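Tungstate ABC transporter, periplasmic tungstate-binding protein (Geobacter sulfurreducens, PDB 3LR1) probably binds tungstate in the periplasm and delivers it to an ABC transporter for uptake into the cell. Local coordinates at residues A[9-14]-A[57-62]; A[87-92]-A[166-171]. All coordinates share one frame; numbering follows the deposited sequence.

Contact 1 of 2, residues A[9-14]-A[57-62]; sequences MSTTTS and VVFVHA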
HETATM    1  N   MSE A   9       5.185  10.794  10.202  1.00 13.43           N
HETATM    2  CA  MSE A   9       4.656  10.373   8.932  1.00 13.27           C
HETATM    3  C   MSE A   9       3.505   9.385   9.166  1.00 13.48           C
HETATM    4  O   MSE A   9       3.666   8.333   9.816  1.00 13.05           O
HETATM    5  CB  MSE A   9       5.735   9.691   8.108  1.00 15.42           C
HETATM    6  CG  MSE A   9       5.287   9.163   6.799  1.00 21.23           C
HETATM    7 SE   MSE A   9       6.866   8.451   5.864  1.00 43.18          SE
HETATM    8  CE  MSE A   9       6.516   6.739   6.387  1.00 33.15           C
ATOM      9  N   SER A  10       2.353   9.675   8.595  1.00 13.74           N
ATOM     10  CA  SER A  10       1.278   8.663   8.602  1.00 12.94           C
ATOM     11  C   SER A  10       1.380   7.844   7.327  1.00 12.96           C
ATOM     12  O   SER A  10       1.735   8.359   6.251  1.00 12.58           O
ATOM     13  CB  SER A  10      -0.134   9.245   8.740  1.00 12.69           C
ATOM     14  OG  SER A  10      -0.462   9.984   7.590  1.00 12.34           O
ATOM     15  N   THR A  11       1.081   6.566   7.479  1.00 12.20           N
ATOM     16  CA  THR A  11       1.112   5.582   6.378  1.00 13.84           C
ATOM     17  C   THR A  11       0.152   4.454   6.679  1.00 14.48           C
ATOM     18  O   THR A  11      -0.601   4.497   7.681  1.00 13.70           O
ATOM     19  CB  THR A  11       2.518   5.075   6.088  1.00 13.38           C
ATOM     20  OG1 THR A  11       2.568   4.399   4.808  1.00 16.76           O
ATOM     21  CG2 THR A  11       3.109   4.228   7.169  1.00 12.94           C
ATOM     22  N   THR A  12       0.112   3.453   5.829  1.00 17.43           N
ATOM     23  CA  THR A  12      -0.764   2.347   6.153  1.00 19.76           C
ATOM     24  C   THR A  12       0.003   1.168   6.726  1.00 22.32           C
ATOM     25  O   THR A  12       1.212   1.020   6.497  1.00 21.91           O
ATOM     26  CB  THR A  12      -1.549   1.861   4.949  1.00 19.47           C
ATOM     27  OG1 THR A  12      -0.645   1.267   4.065  1.00 21.97           O
ATOM     28  CG2 THR A  12      -2.307   2.977   4.279  1.00 16.68           C
ATOM     29  N   THR A  13      -0.698   0.382   7.559  1.00 26.19           N
ATOM     30  CA  THR A  13      -0.139  -0.805   8.179  1.00 27.23           C
ATOM     31  C   THR A  13       0.448  -1.723   7.129  1.00 27.80           C
ATOM     32  O   THR A  13       1.476  -2.356   7.338  1.00 28.24           O
ATOM     33  CB  THR A  13      -1.214  -1.585   8.926  1.00 29.09           C
ATOM     34  OG1 THR A  13      -1.723  -0.781  10.024  1.00 34.82           O
ATOM     35  CG2 THR A  13      -0.584  -2.815   9.438  1.00 31.11           C
ATOM     36  N   SER A  14      -0.248  -1.820   6.011  1.00 27.68           N
ATOM     37  CA  SER A  14       0.204  -2.539   4.831  1.00 28.13           C
ATOM     38  C   SER A  14       1.626  -2.060   4.315  1.00 27.64           C
ATOM     39  O   SER A  14       2.545  -2.855   4.084  1.00 26.88           O
ATOM     40  CB  SER A  14      -0.980  -2.519   3.778  1.00 29.18           C
ATOM     41  OG  SER A  14      -2.343  -2.763   4.412  1.00 28.50           O
ATOM     42  N   VAL A  57       3.822  14.525   7.359  1.00 13.69           N
ATOM     43  CA  VAL A  57       3.882  13.905   6.044  1.00 13.73           C
ATOM     44  C   VAL A  57       2.910  12.751   5.969  1.00 14.70           C
ATOM     45  O   VAL A  57       2.703  12.054   6.967  1.00 15.36           O
ATOM     46  CB  VAL A  57       5.310  13.383   5.809  1.00 15.54           C
ATOM     47  CG1 VAL A  57       5.440  12.729   4.433  1.00 18.86           C
ATOM     48  CG2 VAL A  57       6.266  14.465   5.840  1.00 15.80           C
ATOM     49  N   VAL A  58       2.302  12.551   4.794  1.00 13.62           N
ATOM     50  CA  VAL A  58       1.430  11.442   4.549  1.00 12.90           C
ATOM     51  C   VAL A  58       2.016  10.640   3.423  1.00 13.56           C
ATOM     52  O   VAL A  58       2.346  11.213   2.394  1.00 13.97           O
ATOM     53  CB  VAL A  58      -0.045  11.921   4.232  1.00 12.72           C
ATOM     54  CG1 VAL A  58      -0.929  10.771   3.869  1.00 14.67           C
ATOM     55  CG2 VAL A  58      -0.626  12.695   5.419  1.00 11.21           C
ATOM     56  N   PHE A  59       2.060   9.314   3.579  1.00 14.53           N
ATOM     57  CA  PHE A  59       2.635   8.424   2.538  1.00 14.69           C
ATOM     58  C   PHE A  59       1.695   7.228   2.329  1.00 15.71           C
ATOM     59  O   PHE A  59       1.633   6.302   3.164  1.00 16.93           O
ATOM     60  CB  PHE A  59       4.029   7.975   2.958  1.00 14.97           C
ATOM     61  CG  PHE A  59       4.701   7.019   2.005  1.00 15.03           C
ATOM     62  CD1 PHE A  59       4.895   7.332   0.711  1.00 17.34           C
ATOM     63  CD2 PHE A  59       5.142   5.824   2.441  1.00 17.69           C
ATOM     64  CE1 PHE A  59       5.593   6.483  -0.164  1.00 17.72           C
ATOM     65  CE2 PHE A  59       5.844   4.947   1.578  1.00 21.12           C
ATOM     66  CZ  PHE A  59       6.039   5.299   0.277  1.00 21.05           C
ATOM     67  N   VAL A  60       0.963   7.251   1.239  1.00 15.27           N
ATOM     68  CA  VAL A  60      -0.106   6.278   1.031  1.00 15.21           C
ATOM     69  C   VAL A  60      -0.205   5.916  -0.430  1.00 15.52           C
ATOM     70  O   VAL A  60       0.311   6.610  -1.285  1.00 17.48           O
ATOM     71  CB  VAL A  60      -1.485   6.788   1.490  1.00 16.18           C
ATOM     72  CG1 VAL A  60      -1.536   6.969   3.058  1.00 15.89           C
ATOM     73  CG2 VAL A  60      -1.879   8.055   0.754  1.00 14.84           C
ATOM     74  N   HIS A  61      -0.885   4.844  -0.721  1.00 18.58           N
ATOM     75  CA  HIS A  61      -1.151   4.457  -2.109  1.00 19.51           C
ATOM     76  C   HIS A  61      -2.673   4.466  -2.186  1.00 19.91           C
ATOM     77  O   HIS A  61      -3.314   3.501  -1.855  1.00 22.44           O
ATOM     78  CB  HIS A  61      -0.558   3.039  -2.488  1.00 19.56           C
ATOM     79  CG  HIS A  61      -0.916   2.623  -3.881  1.00 21.16           C
ATOM     80  ND1 HIS A  61      -0.822   3.487  -4.958  1.00 24.77           N
ATOM     81  CD2 HIS A  61      -1.475   1.491  -4.368  1.00 25.00           C
ATOM     82  CE1 HIS A  61      -1.285   2.891  -6.047  1.00 25.29           C
ATOM     83  NE2 HIS A  61      -1.689   1.685  -5.717  1.00 27.82           N
ATOM     84  N   ALA A  62      -3.263   5.559  -2.658  1.00 19.96           N
ATOM     85  CA  ALA A  62      -4.749   5.690  -2.721  1.00 20.74           C
ATOM     86  C   ALA A  62      -5.032   6.944  -3.514  1.00 20.24           C
ATOM     87  O   ALA A  62      -5.255   8.060  -2.972  1.00 21.61           O
ATOM     88  CB  ALA A  62      -5.338   5.800  -1.347  1.00 21.02           C
TER

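Contact 2 of 2, residues A[87-92]-A[166-171]; sequences VIVGPK and AYTLTD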
ATOM      1  N   VAL A  87       0.305  -8.785  -7.021  1.00 17.68           N
ATOM      2  CA  VAL A  87       0.321 -10.181  -7.442  1.00 16.29           C
ATOM      3  C   VAL A  87      -0.946 -10.908  -6.934  1.00 15.86           C
ATOM      4  O   VAL A  87      -1.660 -10.424  -6.055  1.00 15.51           O
ATOM      5  CB  VAL A  87       1.625 -10.920  -6.895  1.00 16.59           C
ATOM      6  CG1 VAL A  87       2.997 -10.310  -7.457  1.00 16.26           C
ATOM      7  CG2 VAL A  87       1.670 -10.907  -5.390  1.00 13.68           C
ATOM      8  N   ILE A  88      -1.261 -12.066  -7.516  1.00 15.62           N
ATOM      9  CA  ILE A  88      -2.340 -12.889  -7.022  1.00 14.87           C
ATOM     10  C   ILE A  88      -1.677 -14.127  -6.393  1.00 15.76           C
ATOM     11  O   ILE A  88      -0.868 -14.855  -7.022  1.00 16.17           O
ATOM     12  CB  ILE A  88      -3.420 -13.278  -8.091  1.00 15.20           C
ATOM     13  CG1 ILE A  88      -3.948 -12.009  -8.821  1.00 15.79           C
ATOM     14  CG2 ILE A  88      -4.601 -14.133  -7.418  1.00 17.36           C
ATOM     15  CD1 ILE A  88      -4.790 -12.201 -10.064  1.00 14.39           C
ATOM     16  N   VAL A  89      -2.007 -14.338  -5.120  1.00 16.22           N
ATOM     17  CA  VAL A  89      -1.556 -15.469  -4.384  1.00 15.39           C
ATOM     18  C   VAL A  89      -2.726 -16.406  -4.090  1.00 16.35           C
ATOM     19  O   VAL A  89      -3.896 -16.031  -4.089  1.00 15.23           O
ATOM     20  CB  VAL A  89      -0.840 -15.073  -3.036  1.00 16.60           C
ATOM     21  CG1 VAL A  89       0.505 -14.247  -3.279  1.00 15.06           C
ATOM     22  CG2 VAL A  89      -1.786 -14.406  -2.056  1.00 17.84           C
ATOM     23  N   GLY A  90      -2.371 -17.647  -3.847  1.00 16.12           N
ATOM     24  CA  GLY A  90      -3.341 -18.667  -3.561  1.00 17.90           C
ATOM     25  C   GLY A  90      -2.679 -19.992  -3.183  1.00 18.78           C
ATOM     26  O   GLY A  90      -1.465 -20.084  -3.126  1.00 17.67           O
ATOM     27  N   PRO A  91      -3.456 -21.022  -2.938  1.00 20.74           N
ATOM     28  CA  PRO A  91      -2.922 -22.316  -2.554  1.00 22.08           C
ATOM     29  C   PRO A  91      -1.960 -22.925  -3.549  1.00 23.11           C
ATOM     30  O   PRO A  91      -2.155 -22.766  -4.705  1.00 22.67           O
ATOM     31  CB  PRO A  91      -4.167 -23.165  -2.456  1.00 22.45           C
ATOM     32  CG  PRO A  91      -5.185 -22.435  -3.079  1.00 23.27           C
ATOM     33  CD  PRO A  91      -4.903 -21.031  -2.966  1.00 20.68           C
ATOM     34  N   LYS A  92      -0.934 -23.604  -3.100  1.00 23.92           N
ATOM     35  CA  LYS A  92       0.106 -24.015  -4.010  1.00 25.35           C
ATOM     36  C   LYS A  92      -0.311 -25.002  -5.088  1.00 25.65           C
ATOM     37  O   LYS A  92       0.410 -25.218  -6.024  1.00 25.17           O
ATOM     38  CB  LYS A  92       1.344 -24.478  -3.281  1.00 25.94           C
ATOM     39  CG  LYS A  92       1.328 -25.864  -2.730  1.00 29.54           C
ATOM     40  CD  LYS A  92       2.697 -26.148  -2.252  1.00 32.36           C
ATOM     41  CE  LYS A  92       2.791 -27.352  -1.381  1.00 33.99           C
ATOM     42  NZ  LYS A  92       3.990 -28.102  -1.793  1.00 37.00           N
ATOM     43  N   ALA A 166      -7.861 -19.606   0.052  1.00 19.06           N
ATOM     44  CA  ALA A 166      -8.467 -18.695  -0.920  1.00 18.68           C
ATOM     45  C   ALA A 166      -7.350 -18.016  -1.700  1.00 18.30           C
ATOM     46  O   ALA A 166      -6.145 -18.130  -1.366  1.00 19.13           O
ATOM     47  CB  ALA A 166      -9.384 -17.630  -0.216  1.00 17.41           C
ATOM     48  N   TYR A 167      -7.767 -17.364  -2.791  1.00 18.45           N
ATOM     49  CA  TYR A 167      -6.927 -16.473  -3.526  1.00 16.59           C
ATOM     50  C   TYR A 167      -7.163 -15.047  -3.016  1.00 17.52           C
ATOM     51  O   TYR A 167      -8.199 -14.730  -2.452  1.00 18.19           O
ATOM     52  CB  TYR A 167      -7.270 -16.539  -5.011  1.00 16.73           C
ATOM     53  CG  TYR A 167      -7.052 -17.858  -5.678  1.00 16.70           C
ATOM     54  CD1 TYR A 167      -5.918 -18.072  -6.461  1.00 17.60           C
ATOM     55  CD2 TYR A 167      -8.010 -18.872  -5.633  1.00 17.55           C
ATOM     56  CE1 TYR A 167      -5.718 -19.275  -7.122  1.00 19.50           C
ATOM     57  CE2 TYR A 167      -7.799 -20.085  -6.311  1.00 19.10           C
ATOM     58  CZ  TYR A 167      -6.660 -20.270  -7.055  1.00 19.42           C
ATOM     59  OH  TYR A 167      -6.442 -21.476  -7.758  1.00 21.50           O
ATOM     60  N   THR A 168      -6.172 -14.199  -3.204  1.00 16.90           N
ATOM     61  CA  THR A 168      -6.295 -12.801  -2.913  1.00 17.09           C
ATOM     62  C   THR A 168      -5.303 -12.006  -3.761  1.00 16.44           C
ATOM     63  O   THR A 168      -4.219 -12.540  -4.144  1.00 16.71           O
ATOM     64  CB  THR A 168      -6.136 -12.499  -1.372  1.00 17.42           C
ATOM     65  OG1 THR A 168      -6.598 -11.151  -1.134  1.00 17.60           O
ATOM     66  CG2 THR A 168      -4.687 -12.638  -0.883  1.00 17.72           C
ATOM     67  N   LEU A 169      -5.671 -10.751  -4.037  1.00 16.19           N
ATOM     68  CA  LEU A 169      -4.832  -9.783  -4.664  1.00 16.20           C
ATOM     69  C   LEU A 169      -4.078  -9.082  -3.539  1.00 16.12           C
ATOM     70  O   LEU A 169      -4.688  -8.601  -2.574  1.00 17.25           O
ATOM     71  CB  LEU A 169      -5.658  -8.781  -5.481  1.00 17.24           C
ATOM     72  CG  LEU A 169      -4.869  -7.718  -6.200  1.00 17.61           C
ATOM     73  CD1 LEU A 169      -4.191  -8.312  -7.522  1.00 17.53           C
ATOM     74  CD2 LEU A 169      -5.784  -6.493  -6.492  1.00 23.63           C
ATOM     75  N   THR A 170      -2.746  -9.118  -3.620  1.00 14.83           N
ATOM     76  CA  THR A 170      -1.888  -8.532  -2.593  1.00 14.98           C
ATOM     77  C   THR A 170      -0.766  -7.725  -3.210  1.00 14.54           C
ATOM     78  O   THR A 170      -0.297  -8.030  -4.290  1.00 14.19           O
ATOM     79  CB  THR A 170      -1.292  -9.623  -1.602  1.00 15.30           C
ATOM     80  OG1 THR A 170      -0.529  -8.978  -0.567  1.00 18.26           O
ATOM     81  CG2 THR A 170      -0.384 -10.629  -2.300  1.00 13.88           C
ATOM     82  N   ASP A 171      -0.322  -6.656  -2.529  1.00 15.16           N
ATOM     83  CA  ASP A 171       0.949  -6.046  -2.925  1.00 16.08           C
ATOM     84  C   ASP A 171       2.086  -7.066  -2.570  1.00 16.23           C
ATOM     85  O   ASP A 171       1.974  -7.807  -1.587  1.00 15.48           O
ATOM     86  CB  ASP A 171       1.138  -4.725  -2.220  1.00 17.22           C
ATOM     87  CG  ASP A 171       1.450  -4.902  -0.775  1.00 17.03           C
ATOM     88  OD1 ASP A 171       0.502  -5.156  -0.002  1.00 19.13           O
ATOM     89  OD2 ASP A 171       2.672  -4.773  -0.413  1.00 17.34           O
TER

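Contact 1 of 2, residues A[9-14]-A[57-62]
The Phe59 ring is flanked obliquely by two residues of strand 9-12. The SE of Met9, a selenomethionine, sits 5.5 Å from the ring centroid of Phe59, 50° off the ring normal, a Met-aromatic contact. The Met9 chain is extended to SE and bends at chi3 (98°), which lays CE alongside the ring, oblique to it. Thr11 is the other neighbour, its OG1 3.8 Å from CD2 of Phe59. Tyr199 also meets the ring.

Thr11 OG1 is anti to its own N. There it gives a hydrogen bond of 2.7 Å to Phe59 O, tilted 18° from the carbonyl plane. Strands 6-12 and 57-60 are parallel neighbours in the sheet of one lobe of a periplasmic-binding-protein fold, and antiparallel strand 197-204 flanks 57-60 on its other side. Ser10 N binds Val57 O at 2.9 Å, and Ser10 O accepts Phe59 N at 2.9 Å. On the other face, Ser10 OG lies 3.5 Å from Val58 CG2. Further on, Thr12 CG2 meets Val60 CG1 at 4.2 Å.

Thr12 is the N-cap of helix 13-18, and its OG1 is hydrogen-bonded to Thr15 OG1. The buried hydroxyls of Thr11 and Ser10 are each taken up by a carbonyl oxygen, Phe59 O and Ala46 O, while the Thr12 end reaches the tungsten site.

Contact 2 of 2, residues A[87-92]-A[166-171]
Val87 and Thr170 form a hydrogen-bonded antiparallel pair. Val87 N reaches Thr170 O at 2.9 Å with an N-H...O angle of 176°, and Thr170 N returns to Val87 O at 3.0 Å. Val89 and Thr168 repeat the pattern. Val89 N binds Thr168 O at 3.0 Å. The return bond, Thr168 N to Val89 O, is more bent, at 155°, and its donor is tilted from the carbonyl plane.

The threonine hydroxyls turn to other partners. Thr170 OG1 bonds Asp171 O within its own strand, and Thr168 OG1 bonds Ile119 O. With OG1 of Thr170 anti to its N (chi1 -176°), CG2 takes the position between N and the carbonyl carbon. There it meets Val87 CG2 at 3.7 Å and Val89 CG1 from an oblique direction. Thr168 CG2 lies 3.6 Å from Val89 CG2.

The two strands belong to the mixed sheet of a periplasmic-binding-protein fold. Strand 167-171 also pairs in parallel with strand 118-120, and helix 154-164 covers the threonine face.

On the opposite face, the Ile88 and Leu169 side chains cross at an angle, Ile88 CG1 lying 3.9 Å from Leu169 CD1. Helix 104-114 packs on Ile88 and Tyr167. The Tyr167 ring lies obliquely beside Gly90, CD1 to CA 3.9 Å, and its OH bonds Asp94 and Ala96. Pro91 CD rests against Ala166 O, a buried carbonyl without a hydrogen-bond partner.

Contact 1 and contact 2 have centres 23 Å apart and do not touch; their nearest atoms are about 5 Å apart. Contact 1 lies in one lobe and contact 2 in the other. The long strands 78-90 and 197-204 pair with each other and link the two regions of sheet. One bound tungsten ion lies between the two contacts, about 4 Å from the side chain of Thr12 and about 9 Å from the side chain of Thr170. An ion in the cleft between the lobes is as in other periplasmic binding proteins. Strand 167-171 of contact 2, like strand 6-12 of contact 1, runs into the start of a helix, here capped by Asp171. Such helix starts could help attract an anion.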